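PDB 3QJG: epidermin biosynthesis protein EpiD from Staphylococcus aureus, which catalyses the flavin-dependent oxidative decarboxylation of the C-terminal cysteine of the epidermin precursor peptide during lantibiotic maturation. Local coordinates for the interface of chains A and B. Residues are numbered along the deposited sequence; one frame, centred on the assembly and turned at random. Chains: chain A/B, Epidermin biosynthesis protein EpiD.

The interface of chains A and B. Residues chain A 96, 107, 110; chain B 87-88, 91, 122-123, 126, 128-129.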
loop_
_atom_site.group_PDB
_atom_site.type_symbol
_atom_site.label_atom_id
_atom_site.label_comp_id
_atom_site.label_asym_id
_atom_site.label_seq_id
_atom_site.Cartn_x
_atom_site.Cartn_y
_atom_site.Cartn_z
ATOM N N GLY A 96 6.755 -36.167 -10.881
ATOM C CA GLY A 96 5.392 -36.019 -10.414
ATOM C C GLY A 96 5.181 -34.831 -9.537
ATOM O O GLY A 96 4.133 -34.728 -8.882
ATOM N N HIS A 107 0.759 -33.467 -15.188
ATOM C CA HIS A 107 0.669 -34.666 -14.364
ATOM C C HIS A 107 -0.608 -35.492 -14.619
ATOM O O HIS A 107 -0.589 -36.700 -14.576
ATOM C CB HIS A 107 0.715 -34.251 -12.903
ATOM C CG HIS A 107 0.839 -35.380 -11.962
ATOM N ND1 HIS A 107 1.977 -36.151 -11.892
ATOM C CD2 HIS A 107 -0.030 -35.898 -11.063
ATOM C CE1 HIS A 107 1.818 -37.073 -10.961
ATOM N NE2 HIS A 107 0.611 -36.934 -10.435
ATOM N N PHE A 110 -0.472 -37.276 -19.160
ATOM C CA PHE A 110 0.713 -37.731 -19.851
ATOM C C PHE A 110 0.470 -38.267 -21.273
ATOM O O PHE A 110 1.242 -37.971 -22.182
ATOM C CB PHE A 110 1.321 -38.881 -19.060
ATOM C CG PHE A 110 2.306 -38.484 -18.039
ATOM C CD1 PHE A 110 2.303 -37.255 -17.485
ATOM C CD2 PHE A 110 3.276 -39.431 -17.575
ATOM C CE1 PHE A 110 3.206 -36.874 -16.560
ATOM C CE2 PHE A 110 4.180 -39.048 -16.633
ATOM C CZ PHE A 110 4.173 -37.803 -16.113
ATOM N N SER B 87 -1.262 -35.515 -4.748
ATOM C CA SER B 87 -0.221 -36.140 -5.586
ATOM C C SER B 87 1.088 -35.367 -5.469
ATOM O O SER B 87 2.164 -35.932 -5.253
ATOM C CB SER B 87 -0.650 -36.209 -7.061
ATOM O OG SER B 87 0.051 -37.260 -7.705
ATOM N N ASN B 88 0.989 -34.053 -5.555
ATOM C CA ASN B 88 2.173 -33.240 -5.427
ATOM C C ASN B 88 2.950 -33.489 -4.157
ATOM O O ASN B 88 4.149 -33.780 -4.211
ATOM C CB ASN B 88 1.836 -31.757 -5.569
ATOM C CG ASN B 88 3.034 -30.872 -5.305
ATOM O OD1 ASN B 88 3.969 -30.833 -6.106
ATOM N ND2 ASN B 88 3.031 -30.187 -4.158
ATOM N N ASN B 91 4.544 -36.964 -4.053
ATOM C CA ASN B 91 5.650 -37.042 -4.995
ATOM C C ASN B 91 6.812 -36.213 -4.561
ATOM O O ASN B 91 7.943 -36.647 -4.707
ATOM C CB ASN B 91 5.171 -36.677 -6.423
ATOM C CG ASN B 91 4.244 -37.701 -6.990
ATOM O OD1 ASN B 91 4.374 -38.872 -6.688
ATOM N ND2 ASN B 91 3.219 -37.248 -7.772
ATOM N N ARG B 122 -6.631 -40.190 -12.582
ATOM C CA ARG B 122 -5.478 -40.039 -13.483
ATOM C C ARG B 122 -4.156 -39.700 -12.801
ATOM O O ARG B 122 -3.115 -40.106 -13.285
ATOM C CB ARG B 122 -5.772 -39.070 -14.615
ATOM C CG ARG B 122 -7.050 -39.400 -15.388
ATOM C CD ARG B 122 -7.183 -38.495 -16.607
ATOM N NE ARG B 122 -8.502 -37.861 -16.796
ATOM C CZ ARG B 122 -9.260 -37.900 -17.906
ATOM N NH1 ARG B 122 -8.912 -38.579 -19.011
ATOM N NH2 ARG B 122 -10.419 -37.255 -17.905
ATOM N N MET B 123 -4.199 -38.992 -11.658
ATOM C CA MET B 123 -3.011 -38.675 -10.909
ATOM C C MET B 123 -2.577 -39.850 -10.114
ATOM O O MET B 123 -1.400 -40.149 -10.023
ATOM C CB MET B 123 -3.248 -37.467 -10.012
ATOM C CG MET B 123 -3.893 -36.288 -10.782
ATOM S SD MET B 123 -4.643 -35.010 -9.793
ATOM C CE MET B 123 -3.213 -34.158 -9.154
ATOM N N ASN B 126 -1.150 -42.216 -12.474
ATOM C CA ASN B 126 0.098 -41.785 -13.049
ATOM C C ASN B 126 1.226 -42.762 -12.600
ATOM O O ASN B 126 1.292 -43.071 -11.425
ATOM C CB ASN B 126 0.434 -40.354 -12.632
ATOM C CG ASN B 126 1.639 -39.812 -13.355
ATOM O OD1 ASN B 126 2.740 -40.300 -13.149
ATOM N ND2 ASN B 126 1.439 -38.816 -14.199
ATOM N N VAL B 128 4.424 -42.388 -12.173
ATOM C CA VAL B 128 5.346 -41.792 -11.204
ATOM C C VAL B 128 4.773 -41.831 -9.784
ATOM O O VAL B 128 5.442 -42.256 -8.825
ATOM C CB VAL B 128 5.723 -40.352 -11.588
ATOM C CG1 VAL B 128 6.590 -39.767 -10.512
ATOM C CG2 VAL B 128 6.444 -40.332 -12.972
ATOM N N THR B 129 3.517 -41.419 -9.674
ATOM C CA THR B 129 2.832 -41.427 -8.453
ATOM C C THR B 129 2.808 -42.843 -7.837
ATOM O O THR B 129 3.050 -42.952 -6.632
ATOM C CB THR B 129 1.380 -40.927 -8.598
ATOM O OG1 THR B 129 1.353 -39.679 -9.328
ATOM C CG2 THR B 129 0.762 -40.794 -7.256
#
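A polar subunit interface joins neighbouring EpiD chains here, one of the contacts that probably build the flavin-binding trimers within the dodecamer. A:His107, the last residue of helix 101-107, pushes its imidazole between the start of helix 87-94, the end of helix 121-124 and the loop before helix 127-138 of chain B. With CG anti to the backbone N (chi1 -171°), the ring extends from the helix end into chain B, and its NE2 hydrogen-bonds the hydroxyl OG of B:Ser87 at 2.8 Å, the donor being undecided. The hydroxyl OG1 of B:Thr129 lies in the ring plane beside the CE1–NE2 edge, 3.1 Å from NE2, a close polar contact but at best a poorly directed hydrogen bond. That hydroxyl is steered from behind: it donates to the carbonyl O of B:Met123, 2.9 Å from OG1. B:Met123 itself passes the ring at about a right angle, its CB 3.7 Å from CD2 of A:His107.

B:Asn126 brings its side-chain amide over one imidazole face, offset toward the rim, with the two planes nearly parallel (13° apart). Its ND2 grips the backbone O of A:His107 at 3.0 Å, meeting a lone pair in the carbonyl plane. The same nitrogen sits over the centre of the A:Phe110 ring, 3.4 Å above the plane, while the amide stands steeply to that ring. On its other branch, OD1 of B:Asn126 accepts from the backbone N of B:Val128, 2.9 Å away, fixing the amide's rotation within its own chain.

Alongside, ND2 of B:Asn91 donates to the carbonyl O of A:Gly96 at 2.9 Å, approaching above the carbonyl plane rather than on a lone pair, and CG1 of B:Val128 packs against the glycine backbone. B:Ser87 belongs to the PATSNT segment, this protein's form of the family's PASANT motif, and B:Met123 to the PXMNXXMW motif. By docking A:His107 between these elements, the site probably helps align neighbouring subunits around the FMN and substrate pocket.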